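Local coordinates for protein probable thiol peroxidase (Chromobacterium violaceum, PDB 3KEB) that probably acts as a thiol-dependent peroxidase, reducing peroxides through a redox-active thiol, at residues 31-36 / 117-122. Numbering follows the deposited sequence. Where two conformers were deposited one is given.
Sequences FMLVDD and RDFHKR
In this redoxin-family chain of the thioredoxin clan, a short helix sets an aromatic side chain against a strand region of the mixed sheet: F119, on helix 119-122, meets L33 of strand 32-35 and F31 just ahead of that strand. The contact is small, 165 Å² summed over both sides, purely apolar, and made by three buried side chains. F31 CB sits at the edge of the F119 ring, near its plane, 4.0 Å from F119 CD1, while the F31 ring itself has F119 CE1 lying obliquely to it. The nearest approach of L33 is CD2, 4.1 Å from F119 CB, at the root of the aromatic side chain. With CG anti to the backbone N (chi1 169°), F119 extends its ring from the helix past L33 to F31, and one residue thus bridges F31 and L33. The backbones stay apart, the nearest CA atoms, those of F31 and F119, being 6.4 Å from each other. Around the trio the core continues: I88 of strand 84-89 touches both L33 and F119, L111 of strand 109-112 lies against F31 and L33, and Y123 stacks its ring on that of F119. Beside the apolar patch, R122 NH2 hydrogen-bonds S30 O in one of two conformers of the arginine, a tie that remains doubtful. At the start of 117-122, R117 O accepts H120 N at 2.9 Å and, weakly, H120 ND1 at 2.7 Å, the latter bent to 117° at the hydrogen. A single aromatic side chain from a short helix, laid on residues in and beside a strand, belongs to the hydrophobic layer between helices and central sheet of a thioredoxin-like alpha/beta fold.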
loop_
_atom_site.group_PDB
_atom_site.type_symbol
_atom_site.label_atom_id
_atom_site.label_comp_id
_atom_site.label_asym_id
_atom_site.label_seq_id
_atom_site.Cartn_x
_atom_site.Cartn_y
_atom_site.Cartn_z
ATOM N N PHE A 31 -14.126 -10.200 -5.404
ATOM C CA PHE A 31 -13.004 -9.274 -5.325
ATOM C C PHE A 31 -11.943 -9.642 -6.358
ATOM O O PHE A 31 -11.872 -10.804 -6.805
ATOM C CB PHE A 31 -12.450 -9.166 -3.875
ATOM C CG PHE A 31 -11.923 -10.445 -3.264
ATOM C CD1 PHE A 31 -12.560 -10.987 -2.127
ATOM C CD2 PHE A 31 -10.752 -11.056 -3.711
ATOM C CE1 PHE A 31 -12.071 -12.115 -1.518
ATOM C CE2 PHE A 31 -10.257 -12.241 -3.117
ATOM C CZ PHE A 31 -10.891 -12.752 -2.006
HETATM N N MSE A 32 -11.149 -8.645 -6.730
HETATM C CA MSE A 32 -9.983 -8.790 -7.611
HETATM C C MSE A 32 -8.825 -8.122 -6.894
HETATM O O MSE A 32 -8.708 -6.904 -6.978
HETATM C CB MSE A 32 -10.213 -8.027 -8.917
HETATM C CG MSE A 32 -11.319 -8.590 -9.783
HETATM SE SE MSE A 32 -11.662 -7.549 -11.430
HETATM C CE MSE A 32 -11.628 -5.710 -10.715
ATOM N N LEU A 33 -8.012 -8.880 -6.163
ATOM C CA LEU A 33 -6.943 -8.344 -5.354
ATOM C C LEU A 33 -5.608 -8.856 -5.884
ATOM O O LEU A 33 -5.586 -9.550 -6.895
ATOM C CB LEU A 33 -7.140 -8.757 -3.872
ATOM C CG LEU A 33 -8.433 -8.167 -3.282
ATOM C CD1 LEU A 33 -8.656 -8.714 -1.894
ATOM C CD2 LEU A 33 -8.370 -6.628 -3.262
ATOM N N VAL A 34 -4.511 -8.487 -5.218
ATOM C CA VAL A 34 -3.213 -9.006 -5.601
ATOM C C VAL A 34 -2.492 -9.468 -4.355
ATOM O O VAL A 34 -2.489 -8.825 -3.331
ATOM C CB VAL A 34 -2.397 -7.986 -6.426
ATOM C CG1 VAL A 34 -2.373 -6.692 -5.743
ATOM C CG2 VAL A 34 -0.981 -8.495 -6.689
ATOM N N ASP A 35 -1.924 -10.649 -4.413
ATOM C CA ASP A 35 -1.267 -11.227 -3.240
ATOM C C ASP A 35 0.180 -10.801 -3.096
ATOM O O ASP A 35 0.709 -10.064 -3.910
ATOM C CB ASP A 35 -1.407 -12.755 -3.243
ATOM C CG ASP A 35 -0.563 -13.463 -4.293
ATOM O OD1 ASP A 35 0.471 -12.965 -4.838
ATOM O OD2 ASP A 35 -0.938 -14.663 -4.565
ATOM N N ASP A 36 0.840 -11.301 -2.063
ATOM C CA ASP A 36 2.185 -10.858 -1.769
ATOM C C ASP A 36 3.264 -11.228 -2.775
ATOM O O ASP A 36 4.344 -10.599 -2.783
ATOM C CB ASP A 36 2.599 -11.230 -0.347
ATOM C CG ASP A 36 2.674 -12.747 -0.103
ATOM O OD1 ASP A 36 1.688 -13.456 -0.330
ATOM O OD2 ASP A 36 3.756 -13.239 0.289
ATOM N N ARG A 117 -8.889 -0.354 -5.394
ATOM C CA ARG A 117 -9.251 0.077 -4.056
ATOM C C ARG A 117 -10.785 0.047 -3.810
ATOM O O ARG A 117 -11.201 0.130 -2.672
ATOM C CB ARG A 117 -8.675 1.460 -3.783
ATOM C CG ARG A 117 -7.118 1.575 -3.971
ATOM C CD ARG A 117 -6.274 0.893 -2.839
ATOM N NE ARG A 117 -4.902 1.432 -2.822
ATOM C CZ ARG A 117 -3.804 0.820 -2.354
ATOM N NH1 ARG A 117 -2.641 1.465 -2.381
ATOM N NH2 ARG A 117 -3.863 -0.413 -1.835
ATOM N N ASP A 118 -11.610 -0.063 -4.872
ATOM C CA ASP A 118 -13.077 -0.221 -4.740
ATOM C C ASP A 118 -13.559 -1.501 -3.954
ATOM O O ASP A 118 -14.748 -1.639 -3.563
ATOM C CB ASP A 118 -13.680 -0.249 -6.111
ATOM C CG ASP A 118 -13.565 -1.592 -6.725
ATOM O OD1 ASP A 118 -12.420 -2.103 -6.847
ATOM O OD2 ASP A 118 -14.637 -2.154 -7.045
ATOM N N PHE A 119 -12.640 -2.414 -3.697
ATOM C CA PHE A 119 -12.846 -3.435 -2.693
ATOM C C PHE A 119 -13.388 -2.788 -1.400
ATOM O O PHE A 119 -14.335 -3.283 -0.797
ATOM C CB PHE A 119 -11.508 -4.086 -2.332
ATOM C CG PHE A 119 -11.584 -4.951 -1.128
ATOM C CD1 PHE A 119 -12.050 -6.258 -1.229
ATOM C CD2 PHE A 119 -11.239 -4.470 0.109
ATOM C CE1 PHE A 119 -12.158 -7.038 -0.124
ATOM C CE2 PHE A 119 -11.364 -5.233 1.197
ATOM C CZ PHE A 119 -11.823 -6.548 1.085
ATOM N N HIS A 120 -12.763 -1.699 -0.964
ATOM C CA HIS A 120 -13.142 -1.099 0.326
ATOM C C HIS A 120 -14.640 -0.764 0.419
ATOM O O HIS A 120 -15.298 -1.108 1.371
ATOM C CB HIS A 120 -12.361 0.186 0.617
ATOM C CG HIS A 120 -10.866 0.072 0.671
ATOM N ND1 HIS A 120 -10.095 -0.580 -0.266
ATOM C CD2 HIS A 120 -9.985 0.688 1.503
ATOM C CE1 HIS A 120 -8.817 -0.461 0.062
ATOM N NE2 HIS A 120 -8.731 0.332 1.114
ATOM N N LYS A 121 -15.207 -0.098 -0.575
ATOM C CA LYS A 121 -16.590 0.250 -0.446
ATOM C C LYS A 121 -17.454 -1.001 -0.537
ATOM O O LYS A 121 -18.429 -1.148 0.207
ATOM C CB LYS A 121 -16.976 1.273 -1.499
ATOM C CG LYS A 121 -18.390 1.802 -1.306
ATOM C CD LYS A 121 -18.505 3.264 -1.813
ATOM C CE LYS A 121 -19.910 3.806 -1.555
ATOM N NZ LYS A 121 -20.147 5.115 -2.255
ATOM N N ARG A 122 -17.078 -1.932 -1.426
ATOM C CA ARG A 122 -17.851 -3.131 -1.697
ATOM C C ARG A 122 -17.932 -4.047 -0.476
ATOM O O ARG A 122 -18.853 -4.826 -0.374
ATOM C CB ARG A 122 -17.267 -3.908 -2.924
ATOM C CG ARG A 122 -17.530 -3.222 -4.326
ATOM C CD ARG A 122 -16.819 -3.883 -5.595
ATOM N NE ARG A 122 -16.910 -5.341 -5.679
ATOM C CZ ARG A 122 -18.011 -6.044 -5.965
ATOM N NH1 ARG A 122 -19.170 -5.446 -6.243
ATOM N NH2 ARG A 122 -17.945 -7.361 -5.999
#